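Local coordinates for SnoaL-like domain-containing protein (Sphaerobacter thermophilus, PDB 5TGN) that is of unknown function but has a SnoaL-like domain of the NTF2 clan, a fold that often forms a small-molecule pocket, at residues T71-V80 against I90-G98. Sequence-based numbering, arbitrary orientation.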
ATOM      1  N   THR A  71       1.131 -26.796  11.121  1.00 44.92           N
ATOM      2  CA  THR A  71      -0.244 -26.867  11.609  1.00 51.44           C
ATOM      3  C   THR A  71      -0.865 -25.488  11.777  1.00 41.66           C
ATOM      4  O   THR A  71      -2.075 -25.327  11.581  1.00 44.16           O
ATOM      5  CB  THR A  71      -0.287 -27.615  12.940  1.00 47.45           C
ATOM      6  OG1 THR A  71       0.515 -28.789  12.847  1.00 56.21           O
ATOM      7  CG2 THR A  71      -1.731 -27.994  13.309  1.00 47.34           C
ATOM      8  N   HIS A  72      -0.063 -24.480  12.130  1.00 36.81           N
ATOM      9  CA  HIS A  72      -0.611 -23.195  12.530  1.00 31.69           C
ATOM     10  C   HIS A  72      -0.046 -21.998  11.775  1.00 31.95           C
ATOM     11  O   HIS A  72      -0.522 -20.883  11.991  1.00 26.38           O
ATOM     12  CB  HIS A  72      -0.409 -22.996  14.036  1.00 36.71           C
ATOM     13  CG  HIS A  72      -0.899 -24.163  14.849  1.00 44.55           C
ATOM     14  ND1 HIS A  72      -0.053 -25.126  15.359  1.00 46.07           N
ATOM     15  CD2 HIS A  72      -2.154 -24.549  15.186  1.00 42.96           C
ATOM     16  CE1 HIS A  72      -0.763 -26.037  16.004  1.00 53.63           C
ATOM     17  NE2 HIS A  72      -2.041 -25.712  15.910  1.00 50.30           N
ATOM     18  N   ARG A  73       0.918 -22.183  10.878  1.00 29.96           N
ATOM     19  CA  ARG A  73       1.431 -21.034  10.144  1.00 27.75           C
ATOM     20  C   ARG A  73       1.801 -21.468   8.740  1.00 28.26           C
ATOM     21  O   ARG A  73       2.382 -22.538   8.553  1.00 24.52           O
ATOM     22  CB  ARG A  73       2.633 -20.409  10.857  1.00 37.14           C
ATOM     23  CG  ARG A  73       3.178 -19.137  10.212  1.00 36.30           C
ATOM     24  CD  ARG A  73       4.210 -18.483  11.148  1.00 41.68           C
ATOM     25  NE  ARG A  73       4.860 -17.317  10.549  1.00 48.18           N
ATOM     26  CZ  ARG A  73       6.001 -17.363   9.856  1.00 57.83           C
ATOM     27  NH1 ARG A  73       6.632 -18.527   9.670  1.00 52.95           N
ATOM     28  NH2 ARG A  73       6.515 -16.248   9.341  1.00 60.10           N
ATOM     29  N   VAL A  74       1.451 -20.647   7.748  1.00 19.76           N
ATOM     30  CA  VAL A  74       1.826 -20.920   6.361  1.00 19.30           C
ATOM     31  C   VAL A  74       2.383 -19.635   5.750  1.00 19.77           C
ATOM     32  O   VAL A  74       1.788 -18.559   5.905  1.00 24.26           O
ATOM     33  CB  VAL A  74       0.620 -21.429   5.545  1.00 22.58           C
ATOM     34  CG1 VAL A  74       0.996 -21.605   4.087  1.00 20.61           C
ATOM     35  CG2 VAL A  74       0.092 -22.758   6.118  1.00 26.03           C
ATOM     36  N   VAL A  75       3.499 -19.750   5.035  1.00 20.89           N
ATOM     37  CA  VAL A  75       4.011 -18.674   4.197  1.00 19.41           C
ATOM     38  C   VAL A  75       3.968 -19.127   2.745  1.00 22.36           C
ATOM     39  O   VAL A  75       4.605 -20.129   2.384  1.00 22.88           O
ATOM     40  CB  VAL A  75       5.430 -18.268   4.601  1.00 20.08           C
ATOM     41  CG1 VAL A  75       5.935 -17.104   3.728  1.00 20.52           C
ATOM     42  CG2 VAL A  75       5.480 -17.917   6.091  1.00 25.19           C
ATOM     43  N   LEU A  76       3.245 -18.378   1.907  1.00 20.25           N
ATOM     44  CA  LEU A  76       3.289 -18.562   0.456  1.00 20.23           C
ATOM     45  C   LEU A  76       3.982 -17.369  -0.188  1.00 18.43           C
ATOM     46  O   LEU A  76       3.791 -16.230   0.243  1.00 21.67           O
ATOM     47  CB  LEU A  76       1.893 -18.690  -0.158  1.00 15.35           C
ATOM     48  CG  LEU A  76       0.913 -19.683   0.464  1.00 21.06           C
ATOM     49  CD1 LEU A  76      -0.425 -19.567  -0.259  1.00 20.86           C
ATOM     50  CD2 LEU A  76       1.484 -21.119   0.413  1.00 16.38           C
ATOM     51  N   HIS A  77       4.788 -17.633  -1.213  1.00 22.01           N
ATOM     52  CA  HIS A  77       5.292 -16.603  -2.108  1.00 19.22           C
ATOM     53  C   HIS A  77       4.647 -16.807  -3.468  1.00 25.15           C
ATOM     54  O   HIS A  77       4.400 -17.945  -3.880  1.00 28.32           O
ATOM     55  CB  HIS A  77       6.813 -16.648  -2.222  1.00 17.89           C
ATOM     56  CG  HIS A  77       7.519 -16.159  -0.992  1.00 26.54           C
ATOM     57  ND1 HIS A  77       8.876 -15.932  -0.952  1.00 29.41           N
ATOM     58  CD2 HIS A  77       7.046 -15.838   0.239  1.00 24.16           C
ATOM     59  CE1 HIS A  77       9.212 -15.498   0.253  1.00 34.08           C
ATOM     60  NE2 HIS A  77       8.118 -15.433   0.995  1.00 27.30           N
ATOM     61  N   GLY A  78       4.338 -15.709  -4.150  1.00 23.05           N
ATOM     62  CA  GLY A  78       3.658 -15.858  -5.423  1.00 24.47           C
ATOM     63  C   GLY A  78       3.861 -14.639  -6.296  1.00 23.62           C
ATOM     64  O   GLY A  78       4.468 -13.647  -5.888  1.00 20.99           O
ATOM     65  N   VAL A  79       3.359 -14.740  -7.524  1.00 17.92           N
ATOM     66  CA  VAL A  79       3.436 -13.664  -8.502  1.00 20.56           C
ATOM     67  C   VAL A  79       2.003 -13.263  -8.815  1.00 21.49           C
ATOM     68  O   VAL A  79       1.176 -14.119  -9.140  1.00 22.13           O
ATOM     69  CB  VAL A  79       4.200 -14.105  -9.774  1.00 21.79           C
ATOM     70  CG1 VAL A  79       4.279 -12.967 -10.799  1.00 18.95           C
ATOM     71  CG2 VAL A  79       5.585 -14.598  -9.423  1.00 28.97           C
ATOM     72  N   VAL A  80       1.702 -11.978  -8.707  1.00 16.15           N
ATOM     73  CA  VAL A  80       0.389 -11.450  -9.082  1.00 18.30           C
ATOM     74  C   VAL A  80       0.530 -10.707 -10.410  1.00 17.95           C
ATOM     75  O   VAL A  80       1.316  -9.760 -10.511  1.00 22.57           O
ATOM     76  CB  VAL A  80      -0.184 -10.529  -7.995  1.00 19.16           C
ATOM     77  CG1 VAL A  80      -1.526  -9.910  -8.469  1.00 21.78           C
ATOM     78  CG2 VAL A  80      -0.386 -11.311  -6.685  1.00 21.82           C
ATOM     79  N   ILE A  90       4.745 -11.375  -4.185  1.00 18.33           N
ATOM     80  CA  ILE A  90       3.945 -11.187  -2.979  1.00 15.74           C
ATOM     81  C   ILE A  90       4.212 -12.331  -2.009  1.00 22.62           C
ATOM     82  O   ILE A  90       4.397 -13.480  -2.424  1.00 19.11           O
ATOM     83  CB  ILE A  90       2.433 -11.086  -3.297  1.00 18.63           C
ATOM     84  CG1 ILE A  90       2.136  -9.925  -4.257  1.00 21.92           C
ATOM     85  CG2 ILE A  90       1.623 -10.849  -2.030  1.00 16.27           C
ATOM     86  CD1 ILE A  90       2.508  -8.541  -3.725  1.00 22.27           C
ATOM     87  N   GLU A  91       4.242 -12.011  -0.722  1.00 16.87           N
ATOM     88  CA  GLU A  91       4.347 -13.003   0.335  1.00 15.85           C
ATOM     89  C   GLU A  91       3.074 -12.934   1.168  1.00 16.09           C
ATOM     90  O   GLU A  91       2.670 -11.845   1.589  1.00 18.36           O
ATOM     91  CB  GLU A  91       5.593 -12.740   1.195  1.00 14.96           C
ATOM     92  CG  GLU A  91       5.666 -13.501   2.533  1.00 19.96           C
ATOM     93  CD  GLU A  91       6.895 -13.107   3.338  1.00 26.01           C
ATOM     94  OE1 GLU A  91       6.880 -12.043   4.005  1.00 25.67           O
ATOM     95  OE2 GLU A  91       7.902 -13.819   3.251  1.00 24.80           O
ATOM     96  N   TRP A  92       2.428 -14.087   1.378  1.00 16.21           N
ATOM     97  CA  TRP A  92       1.233 -14.208   2.218  1.00 17.61           C
ATOM     98  C   TRP A  92       1.609 -15.006   3.462  1.00 16.64           C
ATOM     99  O   TRP A  92       2.061 -16.150   3.350  1.00 21.08           O
ATOM    100  CB  TRP A  92       0.096 -14.919   1.472  1.00 13.31           C
ATOM    101  CG  TRP A  92      -0.501 -14.160   0.309  1.00 18.12           C
ATOM    102  CD1 TRP A  92      -1.597 -13.321   0.334  1.00 16.83           C
ATOM    103  CD2 TRP A  92      -0.072 -14.215  -1.061  1.00 13.27           C
ATOM    104  NE1 TRP A  92      -1.851 -12.837  -0.933  1.00 16.16           N
ATOM    105  CE2 TRP A  92      -0.927 -13.368  -1.804  1.00 18.07           C
ATOM    106  CE3 TRP A  92       0.954 -14.897  -1.728  1.00 17.06           C
ATOM    107  CZ2 TRP A  92      -0.786 -13.188  -3.193  1.00 22.01           C
ATOM    108  CZ3 TRP A  92       1.096 -14.716  -3.098  1.00 26.57           C
ATOM    109  CH2 TRP A  92       0.232 -13.856  -3.815  1.00 21.66           C
ATOM    110  N   ILE A  93       1.430 -14.424   4.641  1.00 16.20           N
ATOM    111  CA  ILE A  93       1.742 -15.123   5.896  1.00 16.77           C
ATOM    112  C   ILE A  93       0.422 -15.386   6.599  1.00 18.12           C
ATOM    113  O   ILE A  93      -0.238 -14.438   7.020  1.00 16.58           O
ATOM    114  CB  ILE A  93       2.680 -14.312   6.802  1.00 13.74           C
ATOM    115  CG1 ILE A  93       3.972 -13.935   6.049  1.00 18.86           C
ATOM    116  CG2 ILE A  93       2.988 -15.089   8.123  1.00 15.94           C
ATOM    117  CD1 ILE A  93       4.869 -12.947   6.842  1.00 23.95           C
ATOM    118  N   PHE A  94       0.036 -16.663   6.737  1.00 19.77           N
ATOM    119  CA  PHE A  94      -1.232 -17.057   7.356  1.00 18.91           C
ATOM    120  C   PHE A  94      -0.963 -17.579   8.766  1.00 22.00           C
ATOM    121  O   PHE A  94      -0.189 -18.532   8.933  1.00 20.86           O
ATOM    122  CB  PHE A  94      -1.925 -18.171   6.566  1.00 19.99           C
ATOM    123  CG  PHE A  94      -2.313 -17.814   5.179  1.00 18.55           C
ATOM    124  CD1 PHE A  94      -3.623 -17.419   4.890  1.00 17.51           C
ATOM    125  CD2 PHE A  94      -1.402 -17.931   4.134  1.00 17.57           C
ATOM    126  CE1 PHE A  94      -4.007 -17.113   3.571  1.00 19.93           C
ATOM    127  CE2 PHE A  94      -1.767 -17.598   2.819  1.00 14.15           C
ATOM    128  CZ  PHE A  94      -3.051 -17.191   2.534  1.00 18.87           C
ATOM    129  N   ASP A  95      -1.604 -16.976   9.773  1.00 23.06           N
ATOM    130  CA  ASP A  95      -1.669 -17.549  11.124  1.00 22.99           C
ATOM    131  C   ASP A  95      -3.032 -18.212  11.299  1.00 25.89           C
ATOM    132  O   ASP A  95      -4.068 -17.559  11.124  1.00 22.44           O
ATOM    133  CB  ASP A  95      -1.455 -16.477  12.205  1.00 22.58           C
ATOM    134  CG  ASP A  95      -0.116 -15.748  12.050  1.00 31.15           C
ATOM    135  OD1 ASP A  95       0.936 -16.428  12.092  1.00 31.89           O
ATOM    136  OD2 ASP A  95      -0.107 -14.503  11.858  1.00 27.53           O
ATOM    137  N   VAL A  96      -3.030 -19.497  11.665  1.00 22.41           N
ATOM    138  CA  VAL A  96      -4.229 -20.330  11.669  1.00 22.56           C
ATOM    139  C   VAL A  96      -4.452 -20.863  13.074  1.00 29.91           C
ATOM    140  O   VAL A  96      -3.498 -21.242  13.764  1.00 28.67           O
ATOM    141  CB  VAL A  96      -4.106 -21.486  10.650  1.00 23.21           C
ATOM    142  CG1 VAL A  96      -5.238 -22.529  10.819  1.00 28.77           C
ATOM    143  CG2 VAL A  96      -4.011 -20.920   9.232  1.00 25.40           C
ATOM    144  N   ASP A  97      -5.713 -20.881  13.502  1.00 28.15           N
ATOM    145  CA  ASP A  97      -6.079 -21.526  14.750  1.00 36.64           C
ATOM    146  C   ASP A  97      -7.503 -22.051  14.629  1.00 39.89           C
ATOM    147  O   ASP A  97      -8.366 -21.391  14.048  1.00 37.36           O
ATOM    148  CB  ASP A  97      -5.950 -20.566  15.943  1.00 46.52           C
ATOM    149  CG  ASP A  97      -5.827 -21.306  17.278  1.00 60.93           C
ATOM    150  OD1 ASP A  97      -5.535 -22.521  17.271  1.00 63.26           O
ATOM    151  OD2 ASP A  97      -6.012 -20.677  18.343  1.00 70.69           O
ATOM    152  N   GLY A  98      -7.739 -23.240  15.170  1.00 45.19           N
ATOM    153  CA  GLY A  98      -9.087 -23.787  15.164  1.00 52.28           C
ATOM    154  C   GLY A  98      -9.686 -23.883  13.777  1.00 50.63           C
ATOM    155  O   GLY A  98     -10.870 -23.572  13.591  1.00 55.66           O
TER
HETATM  156  O   HOH W   1       0.791 -18.614  13.710  1.00 40.40           O
HETATM  157  O   HOH W   2       3.312 -15.088  11.591  1.00 39.83           O
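Asp95 OD1 accepts hydrogen bonds from two waters, and each water leads across to segment 71-80. One also donates to His72 O. The other accepts from Arg73 NE, with NE to water 2.9 Å, and lies at the edge of the guanidinium, in its plane. The direct gap from Arg73 NE to Asp95 OD1 is 4.3 Å, too long for a salt bridge, so water joins the two charges. Arg73 is extended, with CG anti to the backbone N (chi1 -176°), which runs its chain alongside Ile93; CG2 of Ile93 packs 3.8 Å from Arg73 NE.

On the same face, His77 NE2 donates to Glu91 OE2 at 2.8 Å. The carboxylate is met on its anti side, and its plane is turned 47° from the ring. Glu91 OE1 is held by Asn107 and by a salt bridge to Arg103 of the second subunit. Replacing Glu91 by alanine removes the carboxylate, which would probably cost His77 NE2 this acceptor and Arg103 of the second subunit this salt bridge.

The other face is apolar. Leu76 CD1 packs 3.9 Å from Phe94 CE2. Gly78 meets the edge of the Trp92 ring, its CA 3.6 Å from CZ3; a side chain there would clash with the indole. Val80 CG2 reaches Trp92 CH2 at 3.9 Å. Ile90 CG2, from Trp92's own strand, lies over one indole face, offset toward the rim.

The backbones form an antiparallel beta hairpin. Paired bonds link Val74 with Phe94, Leu76 with Trp92 and Gly78 with Ile90. Strand 60-69 flanks the hairpin beside 73-81, and strand 100-108 flanks it beside 88-97. Helix 6-18 packs on the apolar face, where Ala10 touches Val74 and Phe94, and Ile14 touches Leu76.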